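Local coordinates for protein MAR1 Ribonuclease (Caenorhabditis elegans, PDB 2B34) that probably acts as a hydrolase of the isochorismatase family, possibly a ribonuclease, and assembles from four copies of the chain, at residues Q117-L122 with V129-D134; P93-L98 with L123-N128. All coordinates share one frame; numbering follows the deposited sequence.

Interaction 1: residues Q117-L122 with V129-D134; sequences QTTYDL and VHVVVD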
loop_
_atom_site.group_PDB
_atom_site.type_symbol
_atom_site.label_atom_id
_atom_site.label_comp_id
_atom_site.label_asym_id
_atom_site.label_seq_id
_atom_site.Cartn_x
_atom_site.Cartn_y
_atom_site.Cartn_z
ATOM N N GLN A 117 -5.199 12.921 -13.938
ATOM C CA GLN A 117 -5.561 14.344 -13.947
ATOM C C GLN A 117 -7.062 14.552 -13.762
ATOM O O GLN A 117 -7.480 15.455 -13.033
ATOM C CB GLN A 117 -5.076 15.046 -15.222
ATOM C CG GLN A 117 -3.550 15.124 -15.390
ATOM C CD GLN A 117 -2.833 15.735 -14.194
ATOM O OE1 GLN A 117 -3.315 16.688 -13.577
ATOM N NE2 GLN A 117 -1.672 15.187 -13.866
ATOM N N THR A 118 -7.865 13.717 -14.416
ATOM C CA THR A 118 -9.321 13.740 -14.224
ATOM C C THR A 118 -9.653 13.458 -12.764
ATOM O O THR A 118 -10.421 14.198 -12.150
ATOM C CB THR A 118 -10.052 12.736 -15.153
ATOM O OG1 THR A 118 -9.786 13.069 -16.518
ATOM C CG2 THR A 118 -11.562 12.762 -14.923
ATOM N N THR A 119 -9.056 12.393 -12.227
ATOM C CA THR A 119 -9.223 11.984 -10.826
ATOM C C THR A 119 -8.957 13.136 -9.850
ATOM O O THR A 119 -9.782 13.407 -8.975
ATOM C CB THR A 119 -8.323 10.756 -10.494
ATOM O OG1 THR A 119 -8.808 9.606 -11.201
ATOM C CG2 THR A 119 -8.306 10.453 -8.998
ATOM N N TYR A 120 -7.817 13.810 -10.011
ATOM C CA TYR A 120 -7.461 14.961 -9.173
ATOM C C TYR A 120 -8.473 16.099 -9.277
ATOM O O TYR A 120 -8.895 16.657 -8.260
ATOM C CB TYR A 120 -6.078 15.507 -9.540
ATOM C CG TYR A 120 -4.883 14.698 -9.083
ATOM C CD1 TYR A 120 -5.011 13.647 -8.162
ATOM C CD2 TYR A 120 -3.602 15.015 -9.550
ATOM C CE1 TYR A 120 -3.890 12.921 -7.744
ATOM C CE2 TYR A 120 -2.485 14.302 -9.136
ATOM C CZ TYR A 120 -2.631 13.261 -8.235
ATOM O OH TYR A 120 -1.510 12.566 -7.831
ATOM N N ASP A 121 -8.845 16.445 -10.509
ATOM C CA ASP A 121 -9.842 17.485 -10.767
ATOM C C ASP A 121 -11.197 17.150 -10.140
ATOM O O ASP A 121 -11.848 18.019 -9.562
ATOM C CB ASP A 121 -10.006 17.716 -12.273
ATOM C CG ASP A 121 -8.946 18.635 -12.850
ATOM O OD1 ASP A 121 -8.039 19.078 -12.111
ATOM O OD2 ASP A 121 -9.025 18.927 -14.058
ATOM N N LEU A 122 -11.611 15.890 -10.266
ATOM C CA LEU A 122 -12.862 15.416 -9.675
ATOM C C LEU A 122 -12.837 15.495 -8.153
ATOM O O LEU A 122 -13.790 15.970 -7.539
ATOM C CB LEU A 122 -13.163 13.983 -10.118
ATOM C CG LEU A 122 -13.608 13.744 -11.563
ATOM C CD1 LEU A 122 -13.637 12.255 -11.860
ATOM C CD2 LEU A 122 -14.965 14.372 -11.826
ATOM N N VAL A 129 -14.346 9.458 -6.405
ATOM C CA VAL A 129 -13.876 8.839 -7.649
ATOM C C VAL A 129 -13.642 7.347 -7.450
ATOM O O VAL A 129 -12.835 6.939 -6.611
ATOM C CB VAL A 129 -12.578 9.504 -8.183
ATOM C CG1 VAL A 129 -12.160 8.894 -9.515
ATOM C CG2 VAL A 129 -12.763 11.004 -8.325
ATOM N N HIS A 130 -14.359 6.547 -8.236
ATOM C CA HIS A 130 -14.205 5.098 -8.243
ATOM C C HIS A 130 -13.462 4.674 -9.506
ATOM O O HIS A 130 -14.028 4.648 -10.605
ATOM C CB HIS A 130 -15.572 4.421 -8.124
ATOM C CG HIS A 130 -16.303 4.775 -6.863
ATOM N ND1 HIS A 130 -16.705 6.063 -6.571
ATOM C CD2 HIS A 130 -16.691 4.014 -5.813
ATOM C CE1 HIS A 130 -17.309 6.078 -5.395
ATOM N NE2 HIS A 130 -17.316 4.846 -4.917
ATOM N N VAL A 131 -12.177 4.375 -9.330
ATOM C CA VAL A 131 -11.292 3.996 -10.424
ATOM C C VAL A 131 -11.387 2.494 -10.655
ATOM O O VAL A 131 -11.030 1.697 -9.781
ATOM C CB VAL A 131 -9.811 4.409 -10.145
ATOM C CG1 VAL A 131 -8.905 4.004 -11.298
ATOM C CG2 VAL A 131 -9.703 5.915 -9.892
ATOM N N VAL A 132 -11.875 2.118 -11.833
ATOM C CA VAL A 132 -12.034 0.709 -12.194
ATOM C C VAL A 132 -10.710 0.200 -12.751
ATOM O O VAL A 132 -10.413 0.378 -13.936
ATOM C CB VAL A 132 -13.162 0.509 -13.227
ATOM C CG1 VAL A 132 -13.475 -0.966 -13.392
ATOM C CG2 VAL A 132 -14.409 1.274 -12.808
ATOM N N VAL A 133 -9.920 -0.435 -11.888
ATOM C CA VAL A 133 -8.533 -0.791 -12.204
ATOM C C VAL A 133 -8.382 -1.799 -13.352
ATOM O O VAL A 133 -7.382 -1.778 -14.072
ATOM C CB VAL A 133 -7.751 -1.279 -10.939
ATOM C CG1 VAL A 133 -7.666 -0.171 -9.889
ATOM C CG2 VAL A 133 -8.372 -2.544 -10.346
ATOM N N ASP A 134 -9.375 -2.669 -13.527
ATOM C CA ASP A 134 -9.351 -3.632 -14.630
ATOM C C ASP A 134 -9.893 -3.064 -15.954
ATOM O O ASP A 134 -10.049 -3.789 -16.944
ATOM C CB ASP A 134 -10.025 -4.960 -14.243
ATOM C CG ASP A 134 -11.424 -4.791 -13.649
ATOM O OD1 ASP A 134 -11.824 -3.669 -13.278
ATOM O OD2 ASP A 134 -12.130 -5.816 -13.541
#
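V129 CG2 presses on L122 CB at 3.5 Å, tighter than an ordinary carbon contact, and with this pair helix 114-124 is seated on the strand that follows it. The two side chains cross at about a right angle; the valine methyl meets the base of the leucine and also touches L122 CD1, at 3.9 Å. V129 divides its two branches between two helix residues one turn apart. With CG1 anti to the backbone N (chi1 -177°), that methyl goes to T119 while CG2 serves L122.

Around T119 the packing is looser. Its OG1 lies 3.8 Å from V129 CG1 and 4.0 Å from V131 CG2, ordinary distances for a hydroxyl beside methyls. The hydroxyl stands beside its own backbone N, anti to the carbonyl carbon (chi1 -68°), and is hydrogen-bonded to the V115 carbonyl one turn back, which lets a polar group be buried against valines without a partner on the strand. No hydrogen bond joins the two segments, which meet through van der Waals contact alone.

The far side of the helix has another character. Q117 and Y120 are partly exposed, and R9 of the second subunit forms a salt bridge with D121 and a hydrogen bond with Q117.

The axes of 117-122 and 129-132 run nearly antiparallel, at 162°, and come within 9.5 Å, as expected where the chain turns back in a beta-alpha-beta unit, here strand 103-109, helix 114-124 and strand 128-137. Strand 128-137 lies between strands 103-109 and 157-159 in the parallel sheet. T119 also rests on L106 and L122 on V104, both of strand 103-109, while V131 reaches M151 of helix 141-154.

Interaction 2: residues P93-L98 with L123-N128; sequences PTEDTL and LERGLN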
loop_
_atom_site.group_PDB
_atom_site.type_symbol
_atom_site.label_atom_id
_atom_site.label_comp_id
_atom_site.label_asym_id
_atom_site.label_seq_id
_atom_site.Cartn_x
_atom_site.Cartn_y
_atom_site.Cartn_z
ATOM N N PRO A 93 -18.137 21.590 -20.597
ATOM C CA PRO A 93 -19.308 20.763 -20.935
ATOM C C PRO A 93 -19.684 19.657 -19.935
ATOM O O PRO A 93 -20.801 19.139 -19.995
ATOM C CB PRO A 93 -18.903 20.122 -22.265
ATOM C CG PRO A 93 -17.928 21.060 -22.851
ATOM C CD PRO A 93 -17.140 21.552 -21.684
ATOM N N THR A 94 -18.768 19.286 -19.040
ATOM C CA THR A 94 -19.041 18.217 -18.069
ATOM C C THR A 94 -19.524 18.747 -16.720
ATOM O O THR A 94 -19.897 17.969 -15.840
ATOM C CB THR A 94 -17.806 17.296 -17.839
ATOM O OG1 THR A 94 -16.732 18.053 -17.268
ATOM C CG2 THR A 94 -17.349 16.655 -19.145
ATOM N N GLU A 95 -19.517 20.068 -16.559
ATOM C CA GLU A 95 -19.836 20.696 -15.272
ATOM C C GLU A 95 -21.261 20.414 -14.779
ATOM O O GLU A 95 -21.448 20.027 -13.624
ATOM C CB GLU A 95 -19.519 22.200 -15.307
ATOM C CG GLU A 95 -18.009 22.490 -15.408
ATOM C CD GLU A 95 -17.665 23.968 -15.555
ATOM O OE1 GLU A 95 -18.587 24.814 -15.624
ATOM O OE2 GLU A 95 -16.455 24.285 -15.603
ATOM N N ASP A 96 -22.250 20.577 -15.658
ATOM C CA ASP A 96 -23.657 20.334 -15.311
ATOM C C ASP A 96 -23.936 18.888 -14.882
ATOM O O ASP A 96 -24.738 18.653 -13.975
ATOM C CB ASP A 96 -24.585 20.734 -16.465
ATOM C CG ASP A 96 -24.852 22.235 -16.519
ATOM O OD1 ASP A 96 -24.462 22.964 -15.581
ATOM O OD2 ASP A 96 -25.464 22.686 -17.509
ATOM N N THR A 97 -23.278 17.933 -15.539
ATOM C CA THR A 97 -23.346 16.518 -15.151
ATOM C C THR A 97 -22.797 16.319 -13.736
ATOM O O THR A 97 -23.410 15.631 -12.916
ATOM C CB THR A 97 -22.557 15.618 -16.144
ATOM O OG1 THR A 97 -23.087 15.777 -17.464
ATOM C CG2 THR A 97 -22.642 14.140 -15.750
ATOM N N LEU A 98 -21.648 16.939 -13.464
ATOM C CA LEU A 98 -20.946 16.785 -12.190
ATOM C C LEU A 98 -21.666 17.423 -11.000
ATOM O O LEU A 98 -21.500 16.980 -9.862
ATOM C CB LEU A 98 -19.512 17.322 -12.296
ATOM C CG LEU A 98 -18.530 16.550 -13.187
ATOM C CD1 LEU A 98 -17.175 17.240 -13.222
ATOM C CD2 LEU A 98 -18.386 15.103 -12.725
ATOM N N LEU A 123 -11.739 15.032 -7.558
ATOM C CA LEU A 123 -11.572 15.065 -6.105
ATOM C C LEU A 123 -11.560 16.494 -5.554
ATOM O O LEU A 123 -12.082 16.741 -4.468
ATOM C CB LEU A 123 -10.310 14.303 -5.680
ATOM C CG LEU A 123 -10.314 12.777 -5.852
ATOM C CD1 LEU A 123 -8.920 12.220 -5.641
ATOM C CD2 LEU A 123 -11.316 12.097 -4.922
ATOM N N GLU A 124 -10.971 17.421 -6.312
ATOM C CA GLU A 124 -10.970 18.849 -5.969
ATOM C C GLU A 124 -12.382 19.431 -5.891
ATOM O O GLU A 124 -12.655 20.306 -5.063
ATOM C CB GLU A 124 -10.142 19.647 -6.977
ATOM C CG GLU A 124 -8.650 19.627 -6.704
ATOM C CD GLU A 124 -7.816 20.167 -7.856
ATOM O OE1 GLU A 124 -8.386 20.587 -8.891
ATOM O OE2 GLU A 124 -6.575 20.164 -7.724
ATOM N N ARG A 125 -13.269 18.935 -6.754
ATOM C CA ARG A 125 -14.674 19.348 -6.782
ATOM C C ARG A 125 -15.523 18.688 -5.684
ATOM O O ARG A 125 -16.733 18.926 -5.596
ATOM C CB ARG A 125 -15.278 19.062 -8.161
ATOM C CG ARG A 125 -14.907 20.073 -9.236
ATOM C CD ARG A 125 -15.139 19.498 -10.629
ATOM N NE ARG A 125 -15.028 20.506 -11.683
ATOM C CZ ARG A 125 -13.887 20.901 -12.242
ATOM N NH1 ARG A 125 -12.726 20.389 -11.853
ATOM N NH2 ARG A 125 -13.905 21.824 -13.193
ATOM N N GLY A 126 -14.894 17.860 -4.853
ATOM C CA GLY A 126 -15.587 17.186 -3.755
ATOM C C GLY A 126 -16.360 15.941 -4.161
ATOM O O GLY A 126 -17.203 15.453 -3.405
ATOM N N LEU A 127 -16.073 15.430 -5.358
ATOM C CA LEU A 127 -16.696 14.203 -5.848
ATOM C C LEU A 127 -15.904 12.989 -5.379
ATOM O O LEU A 127 -14.690 13.071 -5.194
ATOM C CB LEU A 127 -16.766 14.220 -7.379
ATOM C CG LEU A 127 -17.800 15.144 -8.027
ATOM C CD1 LEU A 127 -17.182 15.945 -9.155
ATOM C CD2 LEU A 127 -19.004 14.351 -8.517
ATOM N N ASN A 128 -16.593 11.870 -5.173
ATOM C CA ASN A 128 -15.915 10.600 -4.940
ATOM C C ASN A 128 -15.574 9.959 -6.283
ATOM O O ASN A 128 -16.406 9.936 -7.197
ATOM C CB ASN A 128 -16.778 9.652 -4.105
ATOM C CG ASN A 128 -17.282 10.287 -2.811
ATOM O OD1 ASN A 128 -18.473 10.202 -2.489
ATOM N ND2 ASN A 128 -16.383 10.917 -2.063
#
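At the edge of the R125 guanidinium, close to its plane, lies E95 OE2, 4.3 Å from R125 NH2. That is too far for a salt bridge, although the opposite charges probably still attract. L98 CD1 approaches the guanidinium obliquely and makes its closer contact with the aliphatic stem, 4.0 Å from R125 CD. The stem runs extended from CG to NE and crosses the leucine at about a right angle, so the arginine lays hydrocarbon over L98 and carries its charge on toward the glutamate. A weak hydrogen bond from R125 NH1 to the D121 carbonyl ties the group back to its own helix.

Inward from this charged pair the contact becomes apolar and buried. L127 CD1 meets L98 CD2 at 3.9 Å, and the same methyl lies 4.1 Å from L98 CB.

G126 has the positive phi (81°) of the Schellman motif that ends helix 114-124; past it the chain turns and L127 comes to the leucine that R125 already touches. The short helix 95-98 thereby packs against the link between helix 114-124 and strand 128-137, with L98 also touching V104 of strand 103-109 and L127 touching V101 in the loop before it.

In the fold
The two contacts illustrate how packing changes from the core of an alpha/beta fold to its border. Interaction 1 is wholly buried, its centre about 8 Å from that of the chain, and relies on aliphatic packing, with one hydroxyl bonded within its own helix; interaction 2, its centre about 15 Å from that of the chain, combines buried leucines with a charged pair at the surface. Both use helix 114-124, the first through its body and the second through the residues just past its C-terminal end. They touch: L122 CD2 packs on L98 CD2 at 3.6 Å, and L127 N probably donates a hydrogen bond to L122 O. Through this leucine pair the apolar packing runs from the beta-alpha-beta unit to helix 95-98.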